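Local coordinates for protein cellulase (Uncultured bacterium, PDB 6XSO) that probably hydrolyses internal beta-1,4-glucosidic bonds of cellulose as a broad-specificity endoglucanase of family GH5, and perhaps xylan, at residues Val121-Ala127 with Glu171-Leu177; Ile274-Ile279 with Leu327-Phe331; Ala25-Met29 with Met115-Ile119; Ile264-Val268 with Ile302-Ile306. All coordinates share one frame; numbering follows the deposited sequence. Where two conformers were deposited one is given.

From the N terminus, contact 3 comes first: helix 22-28 meets barrel strand 116-119, closing a loop of 85 residues across the barrel. Contact 1 follows in series, joining the loops after strands 116-119 and 168-171 with 43 residues between; it touches contact 3 where Glu171 N lies 2.9 Å from Ile119 O. Contacts 4 and 2, closing loops of 33 and 47 residues, alternate along the chain and so cross; none nests. Contact 4 pairs two neighbouring barrel strands, whereas contact 2, on the outer layer about 25 Å away between centres, packs a loop on helix 325-341. Val26 and Met29 of contact 3 also pack on Pro303, Val304 and Ile305 of contact 4.

Contact 1: Val121-Ala127 with Glu171-Leu177; sequences VHHDTGA and ESYNEML
A hydrogen bond from Glu175 to Thr125 ties a buried loop-to-loop contact beyond the ends of strands 116-119 and 168-171. Glu175 N donates to Thr125 OG1 over 3.0 Å at 156°, while the same hydroxyl donates to His122 O at 2.7 Å, nearly in line with that carbonyl. His122 O also receives Thr125 N, which closes a type I turn from His122 to Thr125. With OG1 between its backbone N and carbonyl carbon (chi1 68°), Thr125 can serve both loops. The Asn174 amide stacks on the His122 ring with planes 18° apart, and its ND2 sits 3.1 Å above one face, displaced toward the rim. Water 1 connects this amide to the turn, accepting from Asn174 ND2 at 2.9 Å and donating to Thr125 O. Farther along, Leu177 CD1 meets Ala127 CB at 3.8 Å. Arg80 grips both Asn174 OD1 and Glu171 OE2, and Glu175 OE2 bonds to His269. An Asn-Glu pair just past the fourth strand of a TIM barrel is the signature of clan A glycosidases such as family 5, consistent with Glu175 being the acid/base of the active site.

Contact 2: Ile274-Ile279 with Leu327-Phe331; sequences IAGKTI and LMFQF
Ile274 and Ile279, at opposite ends of the segment 274-279, reach like two prongs onto the helix segment 327-331, and Leu327 projects back into the hollow between them. Its CD2 comes to 3.6 Å from Ile274 O and lies near Lys277 O too, while CD1 sits 4.0 Å from Ile279 CB. The type II turn from Ile274 to Lys277, closed by Lys277 N to Ile274 O, curves the loop round this leucine. Ile274 forks over the helix. Its CD1 presses on the backbone at Met328 CA, 3.6 Å away, and against Met328 CB; its CG2 lies over one face of the Phe331 ring, a CH-pi contact 4.2 Å from the centroid and 25° off the normal. A chi1 of 67° directs CG1, and hence CD1, to Met328 while leaving CG2 for the ring. On the other prong, Ile279 CD1 rests on Gln330 CB at 3.7 Å, the two side chains crossing at a slant. An alanine in place of Ile279 would keep the CB beside Leu327 CD1 but would probably leave Gln330 CB without its CD1 neighbour, opening a gap over the helix. Ile282 of helix 279-298 extends the apolar patch, touching Ile274, Leu327 and Phe331. With no hydrogen bond between the two segments, the fit rests on dispersion and the exclusion of water, and depends on shape rather than direction.

Contact 3: Ala25-Met29 with Met115-Ile119; sequences AVKNM and MYCII
Tyr116 of strand 116-119 lays its ring against the last turn of helix 22-28, and most of the contact is apolar. Met29 CG stands over one ring face in a CH-pi contact, 4.2 Å from the centroid and 24° off the normal, the two side chains crossing at about a right angle. Ala25 CB adds a looser touch at CE2, 4.2 Å away. Beyond the ring, Met29 runs extended (chi2 168°), which carries its CE to 4.4 Å from Ile118 CD1. Backbone oxygen also meets the ring: Ala25 O lies 4.0 Å above the face already occupied by Met29 CG, set toward the rim. At the phenol end, Asn28 CB packs 3.2 Å from Tyr116 OH. The polar link is indirect, since Glu20 bonds to Tyr116 OH through one carboxylate oxygen and to Asn28 ND2 through the other. A leucine in place of Tyr116 would probably leave that Glu20 oxygen without its hydroxyl mate and strip Met29 CG of its ring face. Met29 also touches side chains of strands 78-81, 168-171 and 345-349. Such an N-terminal helix packed against the ends where the strands begin is a plug closing the bottom of a TIM barrel.

Contact 4: Ile264-Val268 with Ile302-Ile306; sequences IAVQV and IPVII
Ile305 N donates to Val266 O, at 2.9 Å, in the central hydrogen bond of a parallel pairing between strands 264-270 and 304-309. Two more backbone bonds complete the ladder. Val266 N donates to Pro303 O at 3.0 Å, nearly straight at 170°. Val268 N reaches Ile305 O at 3.1 Å along a more bent path. Val266 and Ile305 thus each use both N-H and carbonyl on the neighbouring strand. The intervening residues turn the other way: Ala265 and Gln267 make their backbone bonds to strand 229-232 and the residue after it. The acceptors take CA-H contacts as well, among them Gln267 CA to Ile305 O at 3.1 Å and Val304 CA to Val266 O at 3.2 Å. Pro303 has no N-H to give, and its CD instead approaches Ile264 O at 3.3 Å.

The side chains alternate between two faces. Val266, Val268, Val304 and Ile306 face the surrounding layer, where helix 279-298 packs on Val266, Val304 and Ile306; Val266 CG2 also meets Ile302 CG2 at 3.6 Å. Gln267 and Ile305 turn into the barrel. There Gln267, with CG anti to the backbone N (chi1 168°) and its chain extended, has its amide satisfied at both ends, OE1 by His269 and NE2, weakly, by Glu171, whose side chain is also salt-bridged to Arg80. The short strand segments run at 31° to each other, the twist of adjacent barrel strands. With helix 279-298 between them, they form a beta-alpha-beta crossover, the repeating unit of the TIM barrel.

Contact 1: Val121-Ala127 with Glu171-Leu177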
loop_
_atom_site.group_PDB
_atom_site.type_symbol
_atom_site.label_atom_id
_atom_site.label_comp_id
_atom_site.label_asym_id
_atom_site.label_seq_id
_atom_site.Cartn_x
_atom_site.Cartn_y
_atom_site.Cartn_z
ATOM N N VAL A 121 -0.623 7.521 1.479
ATOM C CA VAL A 121 0.226 8.660 1.134
ATOM C C VAL A 121 1.409 8.033 0.391
ATOM O O VAL A 121 2.192 7.281 0.992
ATOM C CB VAL A 121 0.657 9.420 2.396
ATOM C CG1 VAL A 121 1.768 10.420 2.105
ATOM C CG2 VAL A 121 -0.547 10.141 3.032
ATOM N N HIS A 122 1.514 8.289 -0.928
ATOM C CA HIS A 122 2.302 7.427 -1.809
ATOM C C HIS A 122 3.592 8.101 -2.192
ATOM O O HIS A 122 4.613 7.942 -1.503
ATOM C CB HIS A 122 1.424 6.947 -2.975
ATOM C CG HIS A 122 1.956 5.733 -3.656
ATOM N ND1 HIS A 122 1.753 4.464 -3.158
ATOM C CD2 HIS A 122 2.736 5.583 -4.753
ATOM C CE1 HIS A 122 2.338 3.580 -3.941
ATOM N NE2 HIS A 122 2.920 4.226 -4.934
ATOM N N HIS A 123 3.667 8.831 -3.323
ATOM C CA HIS A 123 4.942 9.396 -3.769
ATOM C C HIS A 123 5.302 10.692 -3.074
ATOM O O HIS A 123 6.211 11.404 -3.510
ATOM C CB HIS A 123 4.999 9.540 -5.285
ATOM C CG HIS A 123 5.058 8.231 -5.993
ATOM N ND1 HIS A 123 5.924 7.221 -5.622
ATOM C CD2 HIS A 123 4.359 7.761 -7.050
ATOM C CE1 HIS A 123 5.754 6.186 -6.426
ATOM N NE2 HIS A 123 4.819 6.492 -7.311
ATOM N N ASP A 124 4.607 10.977 -1.977
ATOM C CA ASP A 124 5.167 11.848 -0.945
ATOM C C ASP A 124 6.378 11.228 -0.277
ATOM O O ASP A 124 7.171 11.967 0.332
ATOM C CB ASP A 124 4.034 12.114 0.035
ATOM C CG ASP A 124 2.807 12.713 -0.660
ATOM O OD1 ASP A 124 2.840 13.935 -0.941
ATOM O OD2 ASP A 124 1.853 11.944 -0.957
ATOM N N THR A 125 6.532 9.907 -0.387
ATOM C CA THR A 125 7.727 9.160 -0.033
ATOM C C THR A 125 8.434 8.702 -1.305
ATOM O O THR A 125 7.870 8.720 -2.408
ATOM C CB THR A 125 7.399 7.896 0.775
ATOM O OG1 THR A 125 6.711 6.950 -0.064
ATOM C CG2 THR A 125 6.572 8.186 2.006
ATOM N N GLY A 126 9.675 8.248 -1.132
ATOM C CA GLY A 126 10.364 7.477 -2.143
ATOM C C GLY A 126 11.717 8.034 -2.523
ATOM O O GLY A 126 12.252 8.963 -1.906
ATOM N N ALA A 127 12.302 7.426 -3.550
ATOM C CA ALA A 127 13.652 7.764 -3.968
ATOM C C ALA A 127 13.685 9.062 -4.769
ATOM O O ALA A 127 12.955 9.223 -5.758
ATOM C CB ALA A 127 14.216 6.620 -4.813
ATOM N N GLU A 171 -3.562 3.839 5.051
ATOM C CA GLU A 171 -2.175 3.389 5.099
ATOM C C GLU A 171 -1.248 4.591 5.255
ATOM O O GLU A 171 -1.297 5.528 4.461
ATOM C CB GLU A 171 -1.832 2.595 3.835
ATOM C CG GLU A 171 -0.358 2.387 3.550
ATOM C CD GLU A 171 -0.131 1.924 2.117
ATOM O OE1 GLU A 171 -1.055 1.296 1.549
ATOM O OE2 GLU A 171 0.970 2.168 1.566
ATOM N N SER A 172 -0.373 4.514 6.254
ATOM C CA SER A 172 0.370 5.669 6.755
ATOM C C SER A 172 1.231 6.360 5.701
ATOM O O SER A 172 1.282 7.596 5.652
ATOM C CB SER A 172 1.240 5.194 7.924
ATOM O OG SER A 172 2.128 4.139 7.533
ATOM N N TYR A 173 2.001 5.602 4.931
ATOM C CA TYR A 173 3.021 6.111 3.996
ATOM C C TYR A 173 3.451 4.886 3.187
ATOM O O TYR A 173 3.338 3.747 3.661
ATOM C CB TYR A 173 4.246 6.821 4.690
ATOM C CG TYR A 173 4.742 6.007 5.855
ATOM C CD1 TYR A 173 5.435 4.826 5.632
ATOM C CD2 TYR A 173 4.448 6.363 7.170
ATOM C CE1 TYR A 173 5.806 4.019 6.665
ATOM C CE2 TYR A 173 4.807 5.549 8.214
ATOM C CZ TYR A 173 5.461 4.373 7.948
ATOM O OH TYR A 173 5.787 3.557 8.993
ATOM N N ASN A 174 3.966 5.123 1.982
ATOM C CA ASN A 174 4.246 4.033 1.047
ATOM C C ASN A 174 5.622 3.391 1.220
ATOM O O ASN A 174 5.734 2.338 1.856
ATOM C CB ASN A 174 4.034 4.544 -0.392
ATOM C CG ASN A 174 4.354 3.510 -1.415
ATOM O OD1 ASN A 174 3.931 2.348 -1.276
ATOM N ND2 ASN A 174 5.092 3.895 -2.470
ATOM N N GLU A 175 6.668 3.988 0.639
ATOM C CA GLU A 175 8.020 3.422 0.619
ATOM C C GLU A 175 8.966 4.518 1.101
ATOM O O GLU A 175 9.607 5.211 0.306
ATOM C CB GLU A 175 8.393 2.881 -0.784
ATOM C CG GLU A 175 7.657 1.586 -1.119
ATOM C CD GLU A 175 7.969 1.027 -2.477
ATOM O OE1 GLU A 175 8.602 1.695 -3.308
ATOM O OE2 GLU A 175 7.575 -0.134 -2.730
ATOM N N MET A 176 9.022 4.700 2.414
ATOM C CA MET A 176 9.811 5.776 2.996
ATOM C C MET A 176 11.264 5.326 3.114
ATOM O O MET A 176 11.555 4.272 3.695
ATOM C CB MET A 176 9.271 6.137 4.385
ATOM C CG MET A 176 9.733 7.499 4.831
ATOM S SD MET A 176 9.454 7.894 6.559
ATOM C CE MET A 176 7.730 7.493 6.797
ATOM N N LEU A 177 12.175 6.141 2.590
ATOM C CA LEU A 177 13.600 5.841 2.544
ATOM C C LEU A 177 14.378 6.885 3.332
ATOM O O LEU A 177 13.882 7.980 3.612
ATOM C CB LEU A 177 14.109 5.845 1.095
ATOM C CG LEU A 177 13.288 5.076 0.062
ATOM C CD1 LEU A 177 13.929 5.143 -1.317
ATOM C CD2 LEU A 177 13.083 3.628 0.486
HETATM O O HOH W 1 6.791 6.118 -3.202
HETATM O O HOH W 2 11.329 8.701 1.312
#

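Contact 2: Ile274-Ile279 with Leu327-Phe331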
loop_
_atom_site.group_PDB
_atom_site.type_symbol
_atom_site.label_atom_id
_atom_site.label_comp_id
_atom_site.label_asym_id
_atom_site.label_seq_id
_atom_site.Cartn_x
_atom_site.Cartn_y
_atom_site.Cartn_z
ATOM N N ILE A 274 12.227 -14.359 -10.003
ATOM C CA ILE A 274 11.977 -15.722 -10.455
ATOM C C ILE A 274 12.839 -16.106 -11.646
ATOM O O ILE A 274 13.079 -17.303 -11.855
ATOM C CB ILE A 274 10.485 -15.985 -10.746
ATOM C CG1 ILE A 274 9.986 -15.180 -11.946
ATOM C CG2 ILE A 274 9.649 -15.704 -9.501
ATOM C CD1 ILE A 274 8.576 -15.615 -12.440
ATOM N N ALA A 275 13.339 -15.146 -12.413
ATOM C CA ALA A 275 14.179 -15.481 -13.554
ATOM C C ALA A 275 15.462 -16.166 -13.104
ATOM O O ALA A 275 16.123 -15.728 -12.157
ATOM C CB ALA A 275 14.494 -14.208 -14.338
ATOM N N GLY A 276 15.810 -17.251 -13.784
ATOM C CA GLY A 276 16.993 -18.016 -13.463
ATOM C C GLY A 276 16.818 -19.011 -12.344
ATOM O O GLY A 276 17.797 -19.661 -11.957
ATOM N N LYS A 277 15.610 -19.156 -11.816
ATOM C CA LYS A 277 15.339 -20.056 -10.711
ATOM C C LYS A 277 14.379 -21.160 -11.131
ATOM O O LYS A 277 13.551 -20.990 -12.035
ATOM C CB LYS A 277 14.724 -19.300 -9.534
ATOM C CG LYS A 277 15.648 -18.262 -8.928
ATOM C CD LYS A 277 15.003 -17.569 -7.763
ATOM C CE LYS A 277 15.916 -16.475 -7.215
ATOM N NZ LYS A 277 15.269 -15.737 -6.098
ATOM N N THR A 278 14.492 -22.287 -10.441
ATOM C CA THR A 278 13.526 -23.352 -10.606
ATOM C C THR A 278 12.316 -23.053 -9.730
ATOM O O THR A 278 12.389 -22.277 -8.775
ATOM C CB THR A 278 14.102 -24.681 -10.146
ATOM O OG1 THR A 278 14.300 -24.620 -8.724
ATOM C CG2 THR A 278 15.423 -24.983 -10.862
ATOM N N ILE A 279 11.192 -23.694 -10.052
ATOM C CA ILE A 279 9.995 -23.449 -9.256
ATOM C C ILE A 279 10.188 -23.929 -7.821
ATOM O O ILE A 279 9.668 -23.314 -6.881
ATOM C CB ILE A 279 8.734 -24.028 -9.921
ATOM C CG1 ILE A 279 7.487 -23.608 -9.129
ATOM C CG2 ILE A 279 8.810 -25.561 -10.048
ATOM C CD1 ILE A 279 7.266 -22.111 -8.965
ATOM N N LEU A 327 6.185 -20.086 -15.662
ATOM C CA LEU A 327 6.878 -20.010 -14.378
ATOM C C LEU A 327 6.283 -18.907 -13.509
ATOM O O LEU A 327 6.106 -19.081 -12.294
ATOM C CB LEU A 327 8.368 -19.759 -14.586
ATOM C CG LEU A 327 9.223 -19.905 -13.332
ATOM C CD1 LEU A 327 9.345 -21.361 -12.880
ATOM C CD2 LEU A 327 10.607 -19.319 -13.585
ATOM N N MET A 328 5.926 -17.774 -14.125
ATOM C CA MET A 328 5.294 -16.704 -13.372
ATOM C C MET A 328 3.967 -17.165 -12.780
ATOM O O MET A 328 3.647 -16.851 -11.623
ATOM C CB MET A 328 5.081 -15.476 -14.257
ATOM C CG MET A 328 4.458 -14.346 -13.493
ATOM S SD MET A 328 4.263 -12.906 -14.534
ATOM C CE MET A 328 3.637 -11.741 -13.333
ATOM N N PHE A 329 3.163 -17.884 -13.571
ATOM C CA PHE A 329 1.881 -18.378 -13.082
ATOM C C PHE A 329 2.061 -19.410 -11.967
ATOM O O PHE A 329 1.250 -19.456 -11.037
ATOM C CB PHE A 329 1.067 -18.953 -14.247
ATOM C CG PHE A 329 0.484 -17.909 -15.195
ATOM C CD1 PHE A 329 0.700 -16.550 -15.039
ATOM C CD2 PHE A 329 -0.305 -18.312 -16.247
ATOM C CE1 PHE A 329 0.130 -15.627 -15.931
ATOM C CE2 PHE A 329 -0.870 -17.396 -17.120
ATOM C CZ PHE A 329 -0.653 -16.078 -16.973
ATOM N N GLN A 330 3.095 -20.254 -12.052
ATOM C CA GLN A 330 3.365 -21.187 -10.959
ATOM C C GLN A 330 3.784 -20.435 -9.705
ATOM O O GLN A 330 3.437 -20.833 -8.585
ATOM C CB GLN A 330 4.448 -22.180 -11.375
ATOM C CG GLN A 330 4.085 -22.981 -12.605
ATOM C CD GLN A 330 5.283 -23.701 -13.197
ATOM O OE1 GLN A 330 6.014 -24.402 -12.489
ATOM N NE2 GLN A 330 5.501 -23.523 -14.496
ATOM N N PHE A 331 4.528 -19.342 -9.882
ATOM C CA PHE A 331 4.890 -18.482 -8.763
ATOM C C PHE A 331 3.642 -17.869 -8.138
ATOM O O PHE A 331 3.481 -17.873 -6.908
ATOM C CB PHE A 331 5.876 -17.396 -9.247
ATOM C CG PHE A 331 5.923 -16.173 -8.366
ATOM C CD1 PHE A 331 6.526 -16.233 -7.126
ATOM C CD2 PHE A 331 5.361 -14.981 -8.779
ATOM C CE1 PHE A 331 6.569 -15.126 -6.303
ATOM C CE2 PHE A 331 5.384 -13.871 -7.959
ATOM C CZ PHE A 331 6.000 -13.941 -6.727
#

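Contact 3: Ala25-Met29 with Met115-Ile119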
loop_
_atom_site.group_PDB
_atom_site.type_symbol
_atom_site.label_atom_id
_atom_site.label_comp_id
_atom_site.label_asym_id
_atom_site.label_seq_id
_atom_site.Cartn_x
_atom_site.Cartn_y
_atom_site.Cartn_z
ATOM N N ALA A 25 -10.259 -8.286 8.768
ATOM C CA ALA A 25 -10.281 -7.483 7.547
ATOM C C ALA A 25 -9.311 -8.042 6.518
ATOM O O ALA A 25 -9.654 -8.223 5.343
ATOM C CB ALA A 25 -9.913 -6.036 7.852
ATOM N N VAL A 26 -8.091 -8.345 6.957
ATOM C CA VAL A 26 -7.045 -8.778 6.040
ATOM C C VAL A 26 -7.391 -10.130 5.440
ATOM O O VAL A 26 -7.218 -10.355 4.239
ATOM C CB VAL A 26 -5.693 -8.767 6.778
ATOM C CG1 VAL A 26 -4.621 -9.448 5.943
ATOM C CG2 VAL A 26 -5.294 -7.330 7.124
ATOM N N LYS A 27 -7.944 -11.032 6.243
ATOM C CA LYS A 27 -8.437 -12.286 5.681
ATOM C C LYS A 27 -9.560 -12.041 4.682
ATOM O O LYS A 27 -9.610 -12.673 3.616
ATOM C CB LYS A 27 -8.940 -13.185 6.812
ATOM C CG LYS A 27 -9.662 -14.449 6.367
ATOM C CD LYS A 27 -10.197 -15.216 7.579
ATOM C CE LYS A 27 -11.078 -16.399 7.170
ATOM N NZ LYS A 27 -12.330 -15.963 6.477
ATOM N N ASN A 28 -10.487 -11.141 5.013
ATOM C CA ASN A 28 -11.676 -10.963 4.186
ATOM C C ASN A 28 -11.390 -10.192 2.902
ATOM O O ASN A 28 -12.235 -10.202 1.998
ATOM C CB ASN A 28 -12.790 -10.268 4.966
ATOM C CG ASN A 28 -13.371 -11.139 6.039
ATOM O OD1 ASN A 28 -13.332 -12.358 5.943
ATOM N ND2 ASN A 28 -13.937 -10.520 7.062
ATOM N N MET A 29 -10.232 -9.532 2.811
ATOM C CA MET A 29 -9.861 -8.843 1.583
ATOM C C MET A 29 -9.701 -9.793 0.397
ATOM O O MET A 29 -9.844 -9.364 -0.757
ATOM C CB MET A 29 -8.536 -8.120 1.770
ATOM C CG MET A 29 -8.622 -6.862 2.598
ATOM S SD MET A 29 -7.005 -6.230 3.087
ATOM C CE MET A 29 -7.495 -4.839 4.114
ATOM N N MET A 115 -16.136 -4.109 -2.136
ATOM C CA MET A 115 -14.734 -4.427 -1.944
ATOM C C MET A 115 -14.136 -3.505 -0.886
ATOM O O MET A 115 -14.610 -2.388 -0.664
ATOM C CB MET A 115 -13.948 -4.263 -3.253
ATOM C CG MET A 115 -14.275 -5.352 -4.312
ATOM S SD MET A 115 -13.185 -5.330 -5.772
ATOM C CE MET A 115 -13.799 -3.856 -6.525
ATOM N N TYR A 116 -13.083 -3.983 -0.227
ATOM C CA TYR A 116 -12.275 -3.123 0.628
ATOM C C TYR A 116 -11.501 -2.114 -0.217
ATOM O O TYR A 116 -11.153 -2.363 -1.370
ATOM C CB TYR A 116 -11.266 -3.955 1.427
ATOM C CG TYR A 116 -11.891 -4.818 2.476
ATOM C CD1 TYR A 116 -12.433 -6.049 2.156
ATOM C CD2 TYR A 116 -11.963 -4.393 3.786
ATOM C CE1 TYR A 116 -13.026 -6.845 3.119
ATOM C CE2 TYR A 116 -12.543 -5.165 4.748
ATOM C CZ TYR A 116 -13.065 -6.400 4.411
ATOM O OH TYR A 116 -13.648 -7.173 5.374
ATOM N N CYS A 117 -11.209 -0.958 0.382
ATOM C CA CYS A 117 -10.434 0.087 -0.273
ATOM C C CYS A 117 -9.378 0.608 0.696
ATOM O O CYS A 117 -9.707 1.007 1.814
ATOM C CB CYS A 117 -11.330 1.250 -0.708
ATOM S SG CYS A 117 -10.455 2.458 -1.734
ATOM N N ILE A 118 -8.114 0.580 0.282
ATOM C CA ILE A 118 -7.022 1.198 1.037
ATOM C C ILE A 118 -6.622 2.485 0.324
ATOM O O ILE A 118 -6.323 2.464 -0.873
ATOM C CB ILE A 118 -5.813 0.247 1.118
ATOM C CG1 ILE A 118 -6.127 -1.043 1.875
ATOM C CG2 ILE A 118 -4.616 0.969 1.768
ATOM C CD1 ILE A 118 -5.028 -2.132 1.677
ATOM N N ILE A 119 -6.565 3.603 1.065
ATOM C CA ILE A 119 -5.981 4.839 0.550
ATOM C C ILE A 119 -4.734 5.153 1.370
ATOM O O ILE A 119 -4.681 4.863 2.570
ATOM C CB ILE A 119 -6.922 6.053 0.544
ATOM C CG1 ILE A 119 -7.508 6.288 1.928
ATOM C CG2 ILE A 119 -8.017 5.854 -0.519
ATOM C CD1 ILE A 119 -8.320 7.596 2.009
#

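Contact 4: Ile264-Val268 with Ile302-Ile306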
loop_
_atom_site.group_PDB
_atom_site.type_symbol
_atom_site.label_atom_id
_atom_site.label_comp_id
_atom_site.label_asym_id
_atom_site.label_seq_id
_atom_site.Cartn_x
_atom_site.Cartn_y
_atom_site.Cartn_z
ATOM N N ILE A 264 -4.964 -2.598 13.775
ATOM C CA ILE A 264 -3.690 -2.221 13.170
ATOM C C ILE A 264 -3.132 -3.397 12.373
ATOM O O ILE A 264 -3.206 -4.554 12.803
ATOM C CB ILE A 264 -2.707 -1.746 14.262
ATOM C CG1 ILE A 264 -1.457 -1.136 13.634
ATOM C CG2 ILE A 264 -2.308 -2.906 15.193
ATOM C CD1 ILE A 264 -1.722 0.135 12.893
ATOM N N ALA A 265 -2.584 -3.086 11.199
ATOM C CA ALA A 265 -1.906 -4.051 10.356
ATOM C C ALA A 265 -0.581 -3.464 9.890
ATOM O O ALA A 265 -0.385 -2.244 9.891
ATOM C CB ALA A 265 -2.745 -4.400 9.126
ATOM N N VAL A 266 0.341 -4.347 9.494
ATOM C CA VAL A 266 1.649 -3.955 8.974
ATOM C C VAL A 266 1.712 -4.321 7.501
ATOM O O VAL A 266 1.255 -5.399 7.097
ATOM C CB VAL A 266 2.797 -4.617 9.761
ATOM C CG1 VAL A 266 4.161 -4.435 9.065
ATOM C CG2 VAL A 266 2.830 -4.057 11.182
ATOM N N GLN A 267 2.286 -3.430 6.698
ATOM C CA GLN A 267 2.391 -3.663 5.265
ATOM C C GLN A 267 3.834 -3.655 4.782
ATOM O O GLN A 267 4.648 -2.817 5.188
ATOM C CB GLN A 267 1.562 -2.624 4.466
ATOM C CG GLN A 267 1.859 -2.625 2.958
ATOM C CD GLN A 267 0.996 -1.693 2.119
ATOM O OE1 GLN A 267 1.267 -1.504 0.938
ATOM N NE2 GLN A 267 -0.050 -1.138 2.712
ATOM N N VAL A 268 4.116 -4.607 3.889
ATOM C CA VAL A 268 5.350 -4.702 3.136
ATOM C C VAL A 268 4.985 -4.900 1.668
ATOM O O VAL A 268 3.838 -5.190 1.324
ATOM C CB VAL A 268 6.214 -5.874 3.613
ATOM C CG1 VAL A 268 6.489 -5.764 5.114
ATOM C CG2 VAL A 268 5.542 -7.219 3.292
ATOM N N ILE A 302 -0.302 -9.547 14.892
ATOM C CA ILE A 302 -0.284 -8.363 14.044
ATOM C C ILE A 302 -0.444 -8.846 12.603
ATOM O O ILE A 302 0.477 -9.471 12.051
ATOM C CB ILE A 302 1.012 -7.565 14.229
ATOM C CG1 ILE A 302 1.190 -7.142 15.684
ATOM C CG2 ILE A 302 1.010 -6.353 13.293
ATOM C CD1 ILE A 302 2.626 -6.794 16.015
ATOM N N PRO A 303 -1.581 -8.595 11.964
ATOM C CA PRO A 303 -1.782 -9.089 10.597
ATOM C C PRO A 303 -0.962 -8.294 9.593
ATOM O O PRO A 303 -0.590 -7.139 9.829
ATOM C CB PRO A 303 -3.289 -8.911 10.375
ATOM C CG PRO A 303 -3.645 -7.712 11.276
ATOM C CD PRO A 303 -2.746 -7.838 12.469
ATOM N N VAL A 304 -0.652 -8.941 8.477
ATOM C CA VAL A 304 0.218 -8.361 7.464
ATOM C C VAL A 304 -0.494 -8.294 6.125
ATOM O O VAL A 304 -1.212 -9.224 5.720
ATOM C CB VAL A 304 1.537 -9.145 7.354
ATOM C CG1 VAL A 304 2.406 -8.643 6.196
ATOM C CG2 VAL A 304 2.289 -9.073 8.664
ATOM N N ILE A 305 -0.256 -7.193 5.424
ATOM C CA ILE A 305 -0.698 -6.985 4.053
ATOM C C ILE A 305 0.539 -6.862 3.177
ATOM O O ILE A 305 1.417 -6.033 3.449
ATOM C CB ILE A 305 -1.570 -5.718 3.923
ATOM C CG1 ILE A 305 -2.837 -5.843 4.767
ATOM C CG2 ILE A 305 -1.831 -5.397 2.434
ATOM C CD1 ILE A 305 -3.564 -4.500 4.988
ATOM N N ILE A 306 0.609 -7.674 2.125
ATOM C CA ILE A 306 1.607 -7.493 1.061
ATOM C C ILE A 306 0.908 -6.589 0.046
ATOM O O ILE A 306 0.127 -7.030 -0.816
ATOM C CB ILE A 306 2.094 -8.828 0.496
ATOM C CG1 ILE A 306 2.757 -9.652 1.606
ATOM C CG2 ILE A 306 3.042 -8.591 -0.671
ATOM C CD1 ILE A 306 3.128 -11.075 1.143
#